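Local structure of broad specificity aminotransferase (4WB0) at residues A34-P39 against N376-I381; N103-Q108 against L273-K278. The protein transfers amino groups with broad substrate specificity as a homodimeric, pyridoxal 5'-phosphate-dependent aminotransferase, probably including exchange between L-aspartate and 2-oxoglutarate. One frame throughout, in Å; residues are numbered along the deposited sequence.

Contact 1. Residues A34-P39 against N376-I381; sequences AAAKGP and NHNIFI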
# COMPACT_ATOMS: atom_id res chain seq x y z
N ALA A 34 0.63 18.70 18.41
CA ALA A 34 0.61 19.63 17.29
C ALA A 34 -0.42 20.74 17.51
O ALA A 34 -0.32 21.82 16.91
CB ALA A 34 0.32 18.90 15.99
N ALA A 35 -1.40 20.48 18.36
CA ALA A 35 -2.47 21.44 18.61
C ALA A 35 -2.14 22.29 19.82
O ALA A 35 -2.75 23.33 20.05
CB ALA A 35 -3.81 20.72 18.81
N ALA A 36 -1.16 21.82 20.59
CA ALA A 36 -0.83 22.42 21.87
C ALA A 36 -0.40 23.86 21.69
O ALA A 36 0.08 24.26 20.62
CB ALA A 36 0.28 21.63 22.57
N LYS A 37 -0.55 24.58 22.79
CA LYS A 37 -0.63 26.03 22.82
C LYS A 37 0.75 26.68 22.73
O LYS A 37 1.42 26.53 21.71
CB LYS A 37 -1.38 26.44 24.08
CG LYS A 37 -2.66 25.62 24.30
CD LYS A 37 -2.47 24.57 25.40
CE LYS A 37 -3.66 23.61 25.49
NZ LYS A 37 -3.84 23.03 26.86
N GLY A 38 1.19 27.36 23.80
CA GLY A 38 2.36 28.23 23.77
C GLY A 38 3.67 27.56 23.38
O GLY A 38 3.71 26.77 22.43
N PRO A 39 4.78 27.87 24.09
CA PRO A 39 6.05 27.19 23.77
C PRO A 39 5.96 25.69 24.05
O PRO A 39 5.44 25.29 25.08
CB PRO A 39 7.07 27.86 24.72
CG PRO A 39 6.37 29.09 25.25
CD PRO A 39 4.91 28.78 25.25
N ASN A 376 1.88 17.55 30.34
CA ASN A 376 1.00 18.58 30.85
C ASN A 376 1.70 19.93 30.97
O ASN A 376 1.05 20.93 31.26
CB ASN A 376 0.42 18.16 32.20
CG ASN A 376 -0.58 17.04 32.07
OD1 ASN A 376 -1.09 16.75 30.97
ND2 ASN A 376 -0.87 16.39 33.19
N HIS A 377 3.01 19.94 30.74
CA HIS A 377 3.78 21.19 30.67
C HIS A 377 4.31 21.39 29.25
O HIS A 377 5.30 22.09 29.06
CB HIS A 377 4.94 21.19 31.69
CG HIS A 377 4.50 21.28 33.12
ND1 HIS A 377 4.38 22.47 33.80
CD2 HIS A 377 4.17 20.31 34.00
CE1 HIS A 377 3.98 22.24 35.04
NE2 HIS A 377 3.85 20.93 35.19
N ASN A 378 3.65 20.76 28.28
CA ASN A 378 3.87 20.97 26.84
C ASN A 378 5.18 20.38 26.37
O ASN A 378 5.75 20.78 25.33
CB ASN A 378 3.82 22.46 26.49
CG ASN A 378 2.42 22.95 26.18
OD1 ASN A 378 1.43 22.26 26.41
ND2 ASN A 378 2.33 24.16 25.64
N ILE A 379 5.64 19.39 27.11
CA ILE A 379 6.76 18.58 26.65
C ILE A 379 6.18 17.22 26.26
O ILE A 379 5.92 16.38 27.12
CB ILE A 379 7.87 18.46 27.72
CG1 ILE A 379 8.41 19.84 28.10
CG2 ILE A 379 8.99 17.60 27.23
CD1 ILE A 379 9.00 20.65 26.91
N PHE A 380 5.97 17.01 24.96
CA PHE A 380 5.21 15.85 24.53
C PHE A 380 6.10 14.68 24.21
O PHE A 380 6.57 14.49 23.10
CB PHE A 380 4.30 16.24 23.36
CG PHE A 380 3.29 17.29 23.76
CD1 PHE A 380 2.15 16.93 24.45
CD2 PHE A 380 3.54 18.63 23.53
CE1 PHE A 380 1.23 17.87 24.85
CE2 PHE A 380 2.63 19.59 23.93
CZ PHE A 380 1.47 19.21 24.59
N ILE A 381 6.34 13.91 25.27
CA ILE A 381 7.04 12.64 25.16
C ILE A 381 6.03 11.55 25.43
O ILE A 381 4.98 11.83 25.94
CB ILE A 381 8.20 12.54 26.15
CG1 ILE A 381 7.68 12.57 27.59
CG2 ILE A 381 9.16 13.71 25.91
CD1 ILE A 381 8.76 12.39 28.64
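Ala36 and Phe380 make the apolar half of this contact, Asn378 and Pro39 the polar half. The methyl of Ala36 meets the far end of the phenyl ring, with CB 3.4 Å from Phe380 CZ and about as close to CE2 of the same ring, so that it bears on the CZ-CE2 bond. Phe380, the centre of an inverse gamma turn, points toward residues 34-39; its chi1 of -62° sets CG beside the backbone N, anti to the carbonyl carbon. Nearby, the amide of Asn378 reaches the Pro39 carbonyl: ND2 gives a fairly straight (163°) but weak hydrogen bond of 3.4 Å to Pro39 O. The other branch of the amide turns to Ala36, whose CB lies 4.1 Å from Asn378 OD1. The backbone N of Lys37 is buried here without a hydrogen-bond partner, while the Lys37 side chain is poorly ordered. Asn378, with positive phi, is the C-prime residue of a Schellman motif that ends helix 368-376, in which Ile379 N bonds to Cys374 O. Beyond it, strand 379-380 runs parallel to strand 41-42, and backbone bonds join Asn378 and Phe380 to Ala41. Helix 25-35 adds Arg32 and Ala33 against the Phe380 side chain, whereas Ile379 packs on helix 394-410.

Contact 2. Residues N103-Q108 against L273-K278; sequences NLVAVQ and LLLKDK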
# COMPACT_ATOMS: atom_id res chain seq x y z
N ASN A 103 21.21 -14.20 -5.57
CA ASN A 103 20.98 -15.18 -4.50
C ASN A 103 20.03 -14.63 -3.49
O ASN A 103 20.03 -15.10 -2.34
CB ASN A 103 22.29 -15.56 -3.78
CG ASN A 103 23.33 -16.17 -4.70
OD1 ASN A 103 23.05 -16.60 -5.82
ND2 ASN A 103 24.56 -16.19 -4.22
N LEU A 104 19.30 -13.57 -3.83
CA LEU A 104 18.24 -13.19 -2.93
C LEU A 104 16.94 -12.86 -3.67
O LEU A 104 16.90 -12.78 -4.91
CB LEU A 104 18.70 -12.04 -2.04
CG LEU A 104 19.09 -10.77 -2.77
CD1 LEU A 104 17.98 -9.87 -2.85
CD2 LEU A 104 20.24 -10.08 -2.02
N VAL A 105 15.87 -12.76 -2.89
CA VAL A 105 14.54 -12.38 -3.39
C VAL A 105 14.19 -11.03 -2.78
O VAL A 105 14.30 -10.87 -1.56
CB VAL A 105 13.45 -13.38 -2.99
CG1 VAL A 105 12.10 -13.06 -3.68
CG2 VAL A 105 13.88 -14.75 -3.34
N ALA A 106 13.78 -10.06 -3.58
CA ALA A 106 13.48 -8.76 -2.98
C ALA A 106 12.39 -8.06 -3.75
O ALA A 106 12.33 -8.20 -4.96
CB ALA A 106 14.70 -7.90 -2.91
N VAL A 107 11.53 -7.34 -3.02
CA VAL A 107 10.41 -6.60 -3.62
C VAL A 107 10.35 -5.25 -2.99
O VAL A 107 10.82 -5.01 -1.89
CB VAL A 107 9.01 -7.25 -3.45
CG1 VAL A 107 8.89 -8.62 -4.22
CG2 VAL A 107 8.62 -7.47 -2.01
N GLN A 108 9.74 -4.33 -3.71
CA GLN A 108 9.44 -3.02 -3.17
C GLN A 108 8.20 -3.17 -2.30
O GLN A 108 7.28 -3.95 -2.62
CB GLN A 108 9.21 -2.04 -4.30
CG GLN A 108 8.85 -0.57 -3.86
CD GLN A 108 8.49 0.36 -5.08
OE1 GLN A 108 8.93 0.14 -6.21
NE2 GLN A 108 7.67 1.35 -4.84
N LEU A 273 14.86 -11.41 1.18
CA LEU A 273 15.20 -12.71 1.81
C LEU A 273 16.46 -13.26 1.22
O LEU A 273 16.56 -13.42 -0.01
CB LEU A 273 14.09 -13.74 1.62
CG LEU A 273 14.39 -15.16 2.12
CD1 LEU A 273 14.48 -15.13 3.63
CD2 LEU A 273 13.33 -16.15 1.72
N LEU A 274 17.42 -13.59 2.08
CA LEU A 274 18.64 -14.26 1.61
C LEU A 274 18.36 -15.76 1.52
O LEU A 274 18.31 -16.45 2.51
CB LEU A 274 19.83 -14.02 2.54
CG LEU A 274 20.11 -12.58 2.90
CD1 LEU A 274 21.32 -12.50 3.81
CD2 LEU A 274 20.33 -11.78 1.64
N LEU A 275 18.15 -16.28 0.34
CA LEU A 275 17.59 -17.63 0.30
C LEU A 275 18.75 -18.48 0.01
O LEU A 275 19.49 -18.21 -0.93
CB LEU A 275 16.45 -17.75 -0.71
CG LEU A 275 15.58 -19.02 -0.69
CD1 LEU A 275 14.89 -19.29 0.63
CD2 LEU A 275 14.53 -18.91 -1.79
N LYS A 276 18.97 -19.47 0.86
CA LYS A 276 20.10 -20.38 0.73
C LYS A 276 20.01 -21.23 -0.55
O LYS A 276 21.02 -21.45 -1.25
CB LYS A 276 20.18 -21.28 1.96
N ASP A 277 18.82 -21.73 -0.84
CA ASP A 277 18.59 -22.54 -2.03
C ASP A 277 18.07 -21.74 -3.23
O ASP A 277 16.86 -21.47 -3.34
CB ASP A 277 17.60 -23.64 -1.71
CG ASP A 277 17.49 -24.66 -2.83
OD1 ASP A 277 17.79 -24.33 -4.01
OD2 ASP A 277 17.11 -25.80 -2.52
N LYS A 278 18.95 -21.41 -4.17
CA LYS A 278 18.57 -20.55 -5.31
C LYS A 278 17.42 -21.10 -6.17
O LYS A 278 16.71 -20.34 -6.85
CB LYS A 278 19.80 -20.29 -6.20
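Val105 and Leu273 face each other as an antiparallel hydrogen-bonded pair, each backbone N giving a bond to the other residue's O. Val105 N to Leu273 O measures 3.0 Å and is nearly straight (169°). The return bond, Leu273 N to Val105 O, is 2.8 Å. Two residues along, toward Asn103, the pairing weakens: Leu275 N reaches Asn103 O only weakly, at 3.5 Å. The O of Leu275 comes as close to Asn103 O, two acceptors that cannot bond to each other.

Leu104 and Leu274 pack side chain on side chain, on the face turned away from Val105 and Leu273. They cross obliquely, and a single methyl does the touching on the Leu274 side: its CD2 lies 4.0 Å from Leu104 CB and equally far from Leu104 CD2. Leu104 CG stands between its own backbone N and carbonyl carbon (chi1 60°). Leu104 CB lies 3.3 Å from Leu273 O. A looser apolar approach brings Val105 CG2 to 4.5 Å from Leu275 CD2.

Farther out, Lys276 N is hydrogen-bonded to Glu250 OE2 and Leu274 is backbone-bonded to Val251, which ties residues 273-278 to the chain just before strand 252-256. Helix 84-95 covers the Leu104 and Leu274 face with Val91 and Tyr95, and helix 281-293 lies on the Val105 side through Arg281 and Lys285. Leu273 and Leu275 each pack on an aromatic side chain of the other subunit. Strand 104-110, outermost in this chain's large mixed sheet, is thus joined to strand 268-274, which runs antiparallel to both its neighbours, 104-110 and 252-256, an arrangement characteristic of the cofactor-binding domain of fold-type I aminotransferases.

How the contacts relate
From the N terminus, the chain passes through helix 25-35 into residues 34-39, the first half of contact 1, whose partner at 376-381 follows only after most of the fold has been built. Within that long loop lies contact 2: residues 103-108 open a shorter loop, closed at 273-278. It pairs strands 104-110 and 268-274, and the other six strands of their mixed sheet all lie between these two in sequence. The loops nest without crossing. Contact 1 joins the exit of helix 25-35 to the turn after helix 368-376 and to strand 379-380; contact 2 fastens the strand that is outermost within this chain. Their centres lie about 46 Å apart, on opposite sides of the chain's centre.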